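Local coordinates for chitin oligosaccharide binding protein NagB2 (Paenibacillus sp. FPU-7, PDB 7EHU), which binds chitin oligosaccharides such as N,N'-diacetylchitobiose and N,N',N''-triacetylchitotriose, probably as the extracellular solute-binding component of a sugar uptake system, at residues K126-L130 against G141-A145; L112-L118 against G137-L142; L96-T102 against E132-D136. The contacts are given in a common frame with arbitrary orientation. Numbering follows the deposited sequence.

Contact 1: residues K126-L130 against G141-A145; sequences KFFEL and GLPEA. With NAG (2-acetamido-2-deoxy-beta-D-glucopyranose), chain B.
F127 packs its ring, carried on an m rotamer (chi1 -66°, chi2 84°), beside L142 and P143 of the strand that runs on toward the sugar. Its CE1 lies 4.0 Å from L142 CD2, its CD2 lies 4.1 Å from P143 CG, and the ring edge meets the backbone at F127 CE2 to P143 O, 3.7 Å. Residues 126-130 are irregular loop; 142 and 143 are extended, with P143 at phi/psi -64/141, before the chain turns a corner at E144. The nearest CA pair is L130 to L142, 7.0 Å. L130 (m, t) starts sideways yet brings CD2 to 3.4 Å from P143 CD and 4.2 Å from L142 CD2. At and just past the corner, E144 CB and A145 CB stand 3.9 and 3.8 Å from C8 of the chain B NAG, so the acetamido methyl meets pocket residues that directly follow P143. S357 takes up P143 O in a hydrogen bond, and W314 covers P143. This is plain packing of the 126-130 loop on strand 138-154, just behind the residues lining the glycan pocket. No hydrogen bond joins the two segments: apolar contacts over a modest 221 Å² hold them, their backbones pairing instead with other parts of the chain.

Contact 2: residues L112-L118 against G137-L142; sequences LPLNDIL and GKIYGL
Three hydrogen bonds tie L114 and N115, at the entry to helix 115-121, to G137 and I139, at the start of strand 138-154. N115 makes two through its carboxamide: I139 N donates to N115 OD1 (2.8 Å, 165°), and N115 ND2 donates to G137 O (3.1 Å, 160°), so one side chain reads an NH and a C=O of the facing backbone. Its chi1 of -59° and chi2 of 54° carry the amide to the strand. The third bond is backbone to backbone, L114 N to I139 O at 2.8 Å and 142°, with P113 CA adding a CA-H...O contact to I139 O at 3.5 Å. The register follows: P113 faces Y140 (CA atoms 5.0 Å apart) and L114 faces I139 (5.3 Å). Water 1 sits 2.8 Å from both L112 O and Y140 O, bridging the two carbonyls. G137 adopts phi/psi 83/-7 before K138 and I139 extend. L114 is still loop (-110/-1), but its O accepts from L118 N at 2.8 Å, starting the helical turn.

Around these bonds lies the packing. L114 (m, t) points at the strand, CD1 3.8 Å from L142 CG. One turn on, L118 (m, t) sets CD1 3.7 Å from I139 CD1 and CD2 3.9 Å from L142 CD2. P113 CB meets Y140 CE1 at 3.8 Å, and the Y140 ring continues against T102 and A106 of helix 100-107. The N-terminal end of a helix and the loop before it pack on a beta-hairpin, that of strands 134-135 and 138-154, within an alpha/beta solute-binding protein fold.

Contact 3: residues L96-T102 against E132-D136; sequences LFGGADT and EFTVD. With NAG (2-acetamido-2-deoxy-beta-D-glucopyranose), chain C; NAG (2-acetamido-2-deoxy-beta-D-glucopyranose), chain B.
Strand 93-97 ends at F97, and the chain turns through G98 and G99 into helix 100-107; E132 and F133, in 3-10 conformation, lie against that turn. The F133 side chain (chi1 -70°, chi2 -83°) covers it. G98 CA sits over the ring face, 3.9 Å from the F133 centroid and 13° off the normal, a CH-pi contact, while L96 CD2 reaches F133 CE1 at 4.0 Å from a t, p rotamer. A CB on G98 would collide with E132 CB, so the close approach, CA to CA 4.5 Å between G98 and E132, depends on the missing side chain. G99, at phi/psi 75/-136, is the N-cap residue, and its N donates to E132 O (2.8 Å, 176°). E132 (m, t) extends its carboxylate back along the turn, where water 2 donates to E132 OE1 (2.7 Å) and G98 O (2.8 Å). T102, chi1 -72°, donates OG1 to F97 O at 2.8 Å and sets CG2 4.2 Å from V135 CG2. The CA-CB bond of F97 is directed away from E132-D136, and its ring belongs to the glycan pocket: CZ lies 3.3 Å from O7 of the chain C NAG and 3.4 Å from O4 of the chain B NAG, with R77 making a cation-pi contact. Strand 309-320 flanks the site through S315 and N316, and strand 138-154 closes over F133 and V135 with P143 and Y140.

The three contacts form a compact group, each centre 11 Å from the other two, on the same side of the chain's centre. Along the chain the first segments come in the order 96-102, 112-118, 126-130, followed by 132-136, 137-142 and 141-145, and contacts 1 and 2 end on the same part of strand 138-154, sharing G141 and L142. Strand 134-135, used by contact 3, pairs antiparallel with 138-154, and Y140 N probably hydrogen-bonds F133 O. L130 packs on I139 and L118, and F133 on G141 and P143. Contacts 1 and 3 both reach the chain B NAG; contact 2 lies farther out, so this packing runs from the surface to the sugar pocket.

Contact 1: residues K126-L130 against G141-A145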
loop_
_atom_site.group_PDB
_atom_site.type_symbol
_atom_site.label_atom_id
_atom_site.label_comp_id
_atom_site.label_asym_id
_atom_site.label_seq_id
_atom_site.Cartn_x
_atom_site.Cartn_y
_atom_site.Cartn_z
ATOM N N LYS A 126 -8.171 12.958 15.622
ATOM C CA LYS A 126 -6.717 12.974 15.548
ATOM C C LYS A 126 -6.156 12.428 14.246
ATOM O O LYS A 126 -4.970 12.609 13.974
ATOM C CB LYS A 126 -6.146 12.193 16.735
ATOM C CG LYS A 126 -6.011 12.975 18.019
ATOM C CD LYS A 126 -7.194 13.824 18.401
ATOM C CE LYS A 126 -6.844 14.694 19.616
ATOM N NZ LYS A 126 -8.068 15.275 20.134
ATOM N N PHE A 127 -6.953 11.757 13.441
ATOM C CA PHE A 127 -6.475 11.126 12.219
ATOM C C PHE A 127 -6.725 12.024 11.017
ATOM O O PHE A 127 -7.756 12.667 10.910
ATOM C CB PHE A 127 -7.151 9.757 12.040
ATOM C CG PHE A 127 -6.760 8.769 13.114
ATOM C CD1 PHE A 127 -7.410 8.749 14.334
ATOM C CD2 PHE A 127 -5.699 7.896 12.936
ATOM C CE1 PHE A 127 -7.040 7.879 15.316
ATOM C CE2 PHE A 127 -5.321 7.032 13.926
ATOM C CZ PHE A 127 -5.996 7.009 15.109
ATOM N N PHE A 128 -5.785 12.039 10.079
ATOM C CA PHE A 128 -6.019 12.799 8.856
ATOM C C PHE A 128 -7.320 12.364 8.184
ATOM O O PHE A 128 -8.118 13.203 7.750
ATOM C CB PHE A 128 -4.844 12.640 7.887
ATOM C CG PHE A 128 -3.594 13.352 8.311
ATOM C CD1 PHE A 128 -3.483 14.725 8.221
ATOM C CD2 PHE A 128 -2.528 12.643 8.817
ATOM C CE1 PHE A 128 -2.312 15.361 8.619
ATOM C CE2 PHE A 128 -1.374 13.283 9.210
ATOM C CZ PHE A 128 -1.271 14.630 9.117
ATOM N N GLU A 129 -7.520 11.059 8.017
ATOM C CA GLU A 129 -8.676 10.547 7.285
ATOM C C GLU A 129 -9.037 9.152 7.759
ATOM O O GLU A 129 -8.236 8.226 7.592
ATOM C CB GLU A 129 -8.390 10.481 5.788
ATOM C CG GLU A 129 -8.251 11.801 5.083
ATOM C CD GLU A 129 -8.058 11.680 3.572
ATOM O OE1 GLU A 129 -8.183 10.562 3.002
ATOM O OE2 GLU A 129 -7.875 12.741 2.931
ATOM N N LEU A 130 -10.250 8.986 8.280
ATOM C CA LEU A 130 -10.763 7.674 8.642
ATOM C C LEU A 130 -11.762 7.131 7.619
ATOM O O LEU A 130 -12.328 6.049 7.832
ATOM C CB LEU A 130 -11.398 7.709 10.028
ATOM C CG LEU A 130 -10.459 8.013 11.194
ATOM C CD1 LEU A 130 -11.230 8.108 12.506
ATOM C CD2 LEU A 130 -9.372 6.982 11.284
ATOM N N GLY A 141 -11.664 0.634 12.076
ATOM C CA GLY A 141 -10.228 0.405 12.130
ATOM C C GLY A 141 -9.522 1.741 12.144
ATOM O O GLY A 141 -10.141 2.781 11.906
ATOM N N LEU A 142 -8.216 1.697 12.409
ATOM C CA LEU A 142 -7.437 2.915 12.616
ATOM C C LEU A 142 -6.162 2.827 11.788
ATOM O O LEU A 142 -5.319 1.954 12.044
ATOM C CB LEU A 142 -7.102 3.143 14.088
ATOM C CG LEU A 142 -8.335 3.276 14.970
ATOM C CD1 LEU A 142 -7.942 3.288 16.435
ATOM C CD2 LEU A 142 -9.173 4.515 14.660
ATOM N N PRO A 143 -5.977 3.694 10.802
ATOM C CA PRO A 143 -4.787 3.584 9.960
ATOM C C PRO A 143 -3.545 3.836 10.800
ATOM O O PRO A 143 -3.525 4.725 11.660
ATOM C CB PRO A 143 -4.996 4.683 8.920
ATOM C CG PRO A 143 -5.915 5.660 9.557
ATOM C CD PRO A 143 -6.809 4.848 10.442
ATOM N N GLU A 144 -2.490 3.066 10.527
ATOM C CA GLU A 144 -1.204 3.196 11.211
ATOM C C GLU A 144 -0.320 4.253 10.571
ATOM O O GLU A 144 0.482 4.882 11.263
ATOM C CB GLU A 144 -0.481 1.829 11.158
ATOM C CG GLU A 144 0.951 1.844 11.590
ATOM C CD GLU A 144 1.643 0.490 11.586
ATOM O OE1 GLU A 144 0.982 -0.558 11.521
ATOM O OE2 GLU A 144 2.876 0.487 11.676
ATOM N N ALA A 145 -0.459 4.437 9.266
ATOM C CA ALA A 145 0.366 5.342 8.491
ATOM C C ALA A 145 -0.470 5.795 7.310
ATOM O O ALA A 145 -1.513 5.216 7.010
ATOM C CB ALA A 145 1.628 4.645 7.978
HETATM C C1 NAG B . 2.868 -1.919 4.661
HETATM C C2 NAG B . 1.764 -0.917 4.375
HETATM C C3 NAG B . 0.690 -1.529 3.479
HETATM C C4 NAG B . 1.296 -2.225 2.269
HETATM C C5 NAG B . 2.376 -3.187 2.747
HETATM C C6 NAG B . 3.107 -3.903 1.639
HETATM C C7 NAG B . 1.414 0.707 6.218
HETATM C C8 NAG B . 0.704 0.944 7.511
HETATM N N2 NAG B . 1.160 -0.467 5.622
HETATM O O3 NAG B . -0.187 -0.482 3.093
HETATM O O4 NAG B . 0.291 -2.997 1.615
HETATM O O5 NAG B . 3.361 -2.442 3.473
HETATM O O6 NAG B . 4.028 -4.850 2.170
HETATM O O7 NAG B . 2.163 1.548 5.729
#

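Contact 2: residues L112-L118 against G137-L142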
loop_
_atom_site.group_PDB
_atom_site.type_symbol
_atom_site.label_atom_id
_atom_site.label_comp_id
_atom_site.label_asym_id
_atom_site.label_seq_id
_atom_site.Cartn_x
_atom_site.Cartn_y
_atom_site.Cartn_z
ATOM N N LEU A 112 -15.149 -4.497 15.607
ATOM C CA LEU A 112 -15.585 -3.668 16.731
ATOM C C LEU A 112 -15.791 -2.233 16.272
ATOM O O LEU A 112 -14.847 -1.635 15.749
ATOM C CB LEU A 112 -14.507 -3.722 17.820
ATOM C CG LEU A 112 -14.859 -3.101 19.173
ATOM C CD1 LEU A 112 -15.873 -3.966 19.909
ATOM C CD2 LEU A 112 -13.608 -2.907 20.013
ATOM N N PRO A 113 -16.972 -1.629 16.465
ATOM C CA PRO A 113 -17.099 -0.193 16.188
ATOM C C PRO A 113 -16.342 0.598 17.250
ATOM O O PRO A 113 -16.386 0.287 18.445
ATOM C CB PRO A 113 -18.614 0.053 16.234
ATOM C CG PRO A 113 -19.141 -1.016 17.093
ATOM C CD PRO A 113 -18.238 -2.218 16.921
ATOM N N LEU A 114 -15.636 1.635 16.800
ATOM C CA LEU A 114 -14.661 2.325 17.640
ATOM C C LEU A 114 -15.060 3.735 18.063
ATOM O O LEU A 114 -14.309 4.366 18.809
ATOM C CB LEU A 114 -13.312 2.396 16.923
ATOM C CG LEU A 114 -12.715 1.053 16.522
ATOM C CD1 LEU A 114 -11.414 1.226 15.793
ATOM C CD2 LEU A 114 -12.527 0.162 17.734
ATOM N N ASN A 115 -16.217 4.243 17.635
ATOM C CA ASN A 115 -16.531 5.656 17.869
ATOM C C ASN A 115 -16.476 6.011 19.360
ATOM O O ASN A 115 -15.874 7.019 19.756
ATOM C CB ASN A 115 -17.908 5.995 17.284
ATOM C CG ASN A 115 -18.006 5.727 15.781
ATOM O OD1 ASN A 115 -17.718 4.634 15.312
ATOM N ND2 ASN A 115 -18.462 6.713 15.037
ATOM N N ASP A 116 -17.131 5.212 20.210
ATOM C CA ASP A 116 -17.140 5.522 21.637
ATOM C C ASP A 116 -15.748 5.380 22.238
ATOM O O ASP A 116 -15.353 6.176 23.098
ATOM C CB ASP A 116 -18.138 4.618 22.364
ATOM C CG ASP A 116 -19.552 5.178 22.362
ATOM O OD1 ASP A 116 -19.779 6.268 21.780
ATOM O OD2 ASP A 116 -20.448 4.527 22.963
ATOM N N ILE A 117 -14.999 4.365 21.806
ATOM C CA ILE A 117 -13.636 4.213 22.291
ATOM C C ILE A 117 -12.804 5.430 21.932
ATOM O O ILE A 117 -12.020 5.929 22.751
ATOM C CB ILE A 117 -13.012 2.918 21.742
ATOM C CG1 ILE A 117 -13.650 1.721 22.430
ATOM C CG2 ILE A 117 -11.485 2.930 21.912
ATOM C CD1 ILE A 117 -13.529 0.437 21.641
ATOM N N LEU A 118 -12.954 5.927 20.704
ATOM C CA LEU A 118 -12.172 7.090 20.313
ATOM C C LEU A 118 -12.518 8.306 21.161
ATOM O O LEU A 118 -11.626 9.075 21.549
ATOM C CB LEU A 118 -12.359 7.404 18.833
ATOM C CG LEU A 118 -11.802 6.357 17.864
ATOM C CD1 LEU A 118 -12.035 6.820 16.442
ATOM C CD2 LEU A 118 -10.328 6.064 18.080
ATOM N N GLY A 137 -21.130 5.533 9.085
ATOM C CA GLY A 137 -20.786 6.419 10.179
ATOM C C GLY A 137 -19.980 5.817 11.316
ATOM O O GLY A 137 -19.506 6.565 12.175
ATOM N N LYS A 138 -19.743 4.510 11.345
ATOM C CA LYS A 138 -19.118 3.916 12.530
ATOM C C LYS A 138 -17.713 3.565 11.994
ATOM O O LYS A 138 -17.532 3.199 10.807
ATOM C CB LYS A 138 -19.803 2.618 12.690
ATOM C CG LYS A 138 -21.357 2.771 13.023
ATOM C CD LYS A 138 -22.067 1.416 13.300
ATOM C CE LYS A 138 -21.851 1.325 11.678
ATOM N NZ LYS A 138 -22.118 0.294 10.722
ATOM N N ILE A 139 -16.733 3.705 12.861
ATOM C CA ILE A 139 -15.331 3.541 12.528
ATOM C C ILE A 139 -14.926 2.134 12.937
ATOM O O ILE A 139 -15.132 1.742 14.087
ATOM C CB ILE A 139 -14.505 4.608 13.265
ATOM C CG1 ILE A 139 -14.877 6.021 12.776
ATOM C CG2 ILE A 139 -13.022 4.351 13.093
ATOM C CD1 ILE A 139 -14.684 7.107 13.810
ATOM N N TYR A 140 -14.313 1.392 12.015
ATOM C CA TYR A 140 -14.014 -0.020 12.235
ATOM C C TYR A 140 -12.531 -0.357 12.151
ATOM O O TYR A 140 -12.168 -1.532 12.191
ATOM C CB TYR A 140 -14.805 -0.871 11.244
ATOM C CG TYR A 140 -16.285 -0.891 11.522
ATOM C CD1 TYR A 140 -16.808 -1.613 12.596
ATOM C CD2 TYR A 140 -17.170 -0.193 10.708
ATOM C CE1 TYR A 140 -18.176 -1.646 12.847
ATOM C CE2 TYR A 140 -18.531 -0.217 10.942
ATOM C CZ TYR A 140 -19.029 -0.961 12.005
ATOM O OH TYR A 140 -20.387 -0.959 12.222
ATOM N N GLY A 141 -11.664 0.634 12.076
ATOM C CA GLY A 141 -10.228 0.405 12.130
ATOM C C GLY A 141 -9.522 1.741 12.144
ATOM O O GLY A 141 -10.141 2.781 11.906
ATOM N N LEU A 142 -8.216 1.697 12.409
ATOM C CA LEU A 142 -7.437 2.915 12.616
ATOM C C LEU A 142 -6.162 2.827 11.788
ATOM O O LEU A 142 -5.319 1.954 12.044
ATOM C CB LEU A 142 -7.102 3.143 14.088
ATOM C CG LEU A 142 -8.335 3.276 14.970
ATOM C CD1 LEU A 142 -7.942 3.288 16.435
ATOM C CD2 LEU A 142 -9.173 4.515 14.660
HETATM O O HOH W 1 -12.306 -2.489 14.786
#

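Contact 3: residues L96-T102 against E132-D136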
loop_
_atom_site.group_PDB
_atom_site.type_symbol
_atom_site.label_atom_id
_atom_site.label_comp_id
_atom_site.label_asym_id
_atom_site.label_seq_id
_atom_site.Cartn_x
_atom_site.Cartn_y
_atom_site.Cartn_z
ATOM N N LEU A 96 -5.440 -4.674 9.014
ATOM C CA LEU A 96 -6.678 -4.595 8.259
ATOM C C LEU A 96 -6.561 -3.502 7.207
ATOM O O LEU A 96 -5.979 -2.441 7.460
ATOM C CB LEU A 96 -7.813 -4.211 9.213
ATOM C CG LEU A 96 -9.190 -3.946 8.616
ATOM C CD1 LEU A 96 -9.804 -5.208 8.034
ATOM C CD2 LEU A 96 -10.129 -3.357 9.685
ATOM N N PHE A 97 -7.163 -3.725 6.033
ATOM C CA PHE A 97 -7.261 -2.704 5.001
ATOM C C PHE A 97 -8.642 -2.060 4.994
ATOM O O PHE A 97 -9.662 -2.745 5.115
ATOM C CB PHE A 97 -6.954 -3.277 3.612
ATOM C CG PHE A 97 -5.476 -3.407 3.386
ATOM C CD1 PHE A 97 -4.782 -4.514 3.865
ATOM C CD2 PHE A 97 -4.741 -2.388 2.771
ATOM C CE1 PHE A 97 -3.409 -4.612 3.732
ATOM C CE2 PHE A 97 -3.372 -2.472 2.635
ATOM C CZ PHE A 97 -2.695 -3.580 3.115
ATOM N N GLY A 98 -8.656 -0.750 4.754
ATOM C CA GLY A 98 -9.874 -0.005 4.557
ATOM C C GLY A 98 -10.529 -0.364 3.237
ATOM O O GLY A 98 -10.007 -1.126 2.414
ATOM N N GLY A 99 -11.697 0.223 3.022
ATOM C CA GLY A 99 -12.440 -0.025 1.808
ATOM C C GLY A 99 -13.105 -1.379 1.825
ATOM O O GLY A 99 -13.645 -1.792 2.858
ATOM N N ALA A 100 -13.008 -2.091 0.696
ATOM C CA ALA A 100 -13.727 -3.350 0.501
ATOM C C ALA A 100 -13.557 -4.312 1.669
ATOM O O ALA A 100 -14.540 -4.875 2.141
ATOM C CB ALA A 100 -13.299 -4.021 -0.814
ATOM N N ASP A 101 -12.318 -4.559 2.118
ATOM C CA ASP A 101 -12.115 -5.550 3.177
ATOM C C ASP A 101 -12.884 -5.154 4.435
ATOM O O ASP A 101 -13.586 -5.972 5.043
ATOM C CB ASP A 101 -10.629 -5.686 3.525
ATOM C CG ASP A 101 -9.806 -6.364 2.459
ATOM O OD1 ASP A 101 -10.321 -6.853 1.423
ATOM O OD2 ASP A 101 -8.570 -6.345 2.638
ATOM N N THR A 102 -12.717 -3.904 4.880
ATOM C CA THR A 102 -13.420 -3.418 6.074
ATOM C C THR A 102 -14.926 -3.468 5.878
ATOM O O THR A 102 -15.662 -3.857 6.783
ATOM C CB THR A 102 -12.958 -1.983 6.404
ATOM O OG1 THR A 102 -11.625 -2.006 6.912
ATOM C CG2 THR A 102 -13.816 -1.343 7.460
ATOM N N GLU A 132 -11.758 5.460 4.849
ATOM C CA GLU A 132 -11.695 4.093 4.334
ATOM C C GLU A 132 -12.177 3.083 5.369
ATOM O O GLU A 132 -12.631 1.990 5.020
ATOM C CB GLU A 132 -10.281 3.727 3.872
ATOM C CG GLU A 132 -9.754 4.482 2.656
ATOM C CD GLU A 132 -8.703 3.725 1.883
ATOM O OE1 GLU A 132 -8.437 2.560 2.204
ATOM O OE2 GLU A 132 -8.106 4.297 0.941
ATOM N N PHE A 133 -12.064 3.419 6.643
ATOM C CA PHE A 133 -12.430 2.515 7.720
ATOM C C PHE A 133 -13.823 2.789 8.261
ATOM O O PHE A 133 -14.221 2.177 9.251
ATOM C CB PHE A 133 -11.384 2.606 8.822
ATOM C CG PHE A 133 -10.071 2.006 8.441
ATOM C CD1 PHE A 133 -9.868 0.640 8.564
ATOM C CD2 PHE A 133 -9.065 2.775 7.911
ATOM C CE1 PHE A 133 -8.659 0.068 8.216
ATOM C CE2 PHE A 133 -7.837 2.189 7.552
ATOM C CZ PHE A 133 -7.650 0.841 7.721
ATOM N N THR A 134 -14.579 3.682 7.625
ATOM C CA THR A 134 -15.889 4.091 8.112
ATOM C C THR A 134 -16.976 3.466 7.254
ATOM O O THR A 134 -16.898 3.501 6.025
ATOM C CB THR A 134 -15.986 5.616 8.122
ATOM O OG1 THR A 134 -14.897 6.110 8.913
ATOM C CG2 THR A 134 -17.308 6.096 8.692
ATOM N N VAL A 135 -17.970 2.867 7.903
ATOM C CA VAL A 135 -19.094 2.227 7.229
ATOM C C VAL A 135 -20.346 2.696 7.962
ATOM O O VAL A 135 -20.480 2.481 9.171
ATOM C CB VAL A 135 -18.974 0.687 7.248
ATOM C CG1 VAL A 135 -20.101 0.007 6.459
ATOM C CG2 VAL A 135 -17.618 0.217 6.707
ATOM N N ASP A 136 -21.223 3.402 7.254
ATOM C CA ASP A 136 -22.458 3.933 7.842
ATOM C C ASP A 136 -22.179 4.715 9.125
ATOM O O ASP A 136 -22.897 4.601 10.126
ATOM C CB ASP A 136 -23.503 2.836 8.069
ATOM C CG ASP A 136 -23.937 2.172 6.777
ATOM O OD1 ASP A 136 -24.063 2.886 5.759
ATOM O OD2 ASP A 136 -24.166 0.941 6.775
HETATM C C1 NAG C . -0.139 -2.570 0.354
HETATM C C2 NAG C . -1.061 -3.630 -0.197
HETATM C C3 NAG C . -1.724 -3.151 -1.488
HETATM C C4 NAG C . -2.411 -1.809 -1.263
HETATM C C5 NAG C . -1.430 -0.804 -0.668
HETATM C C6 NAG C . -2.066 0.525 -0.317
HETATM C C7 NAG C . -0.648 -5.994 0.293
HETATM C C8 NAG C . 0.138 -7.224 -0.073
HETATM N N2 NAG C . -0.375 -4.893 -0.410
HETATM O O3 NAG C . -2.656 -4.142 -1.902
HETATM O O4 NAG C . -2.903 -1.256 -2.480
HETATM O O5 NAG C . -0.858 -1.352 0.531
HETATM O O6 NAG C . -3.107 0.377 0.637
HETATM O O7 NAG C . -1.504 -6.003 1.179
HETATM C C1 NAG B . 2.868 -1.919 4.661
HETATM C C2 NAG B . 1.764 -0.917 4.375
HETATM C C3 NAG B . 0.690 -1.529 3.479
HETATM C C4 NAG B . 1.296 -2.225 2.269
HETATM C C5 NAG B . 2.376 -3.187 2.747
HETATM C C6 NAG B . 3.107 -3.903 1.639
HETATM C C7 NAG B . 1.414 0.707 6.218
HETATM C C8 NAG B . 0.704 0.944 7.511
HETATM N N2 NAG B . 1.160 -0.467 5.622
HETATM O O3 NAG B . -0.187 -0.482 3.093
HETATM O O4 NAG B . 0.291 -2.997 1.615
HETATM O O5 NAG B . 3.361 -2.442 3.473
HETATM O O6 NAG B . 4.028 -4.850 2.170
HETATM O O7 NAG B . 2.163 1.548 5.729
HETATM O O HOH W 2 -7.642 0.071 1.383
#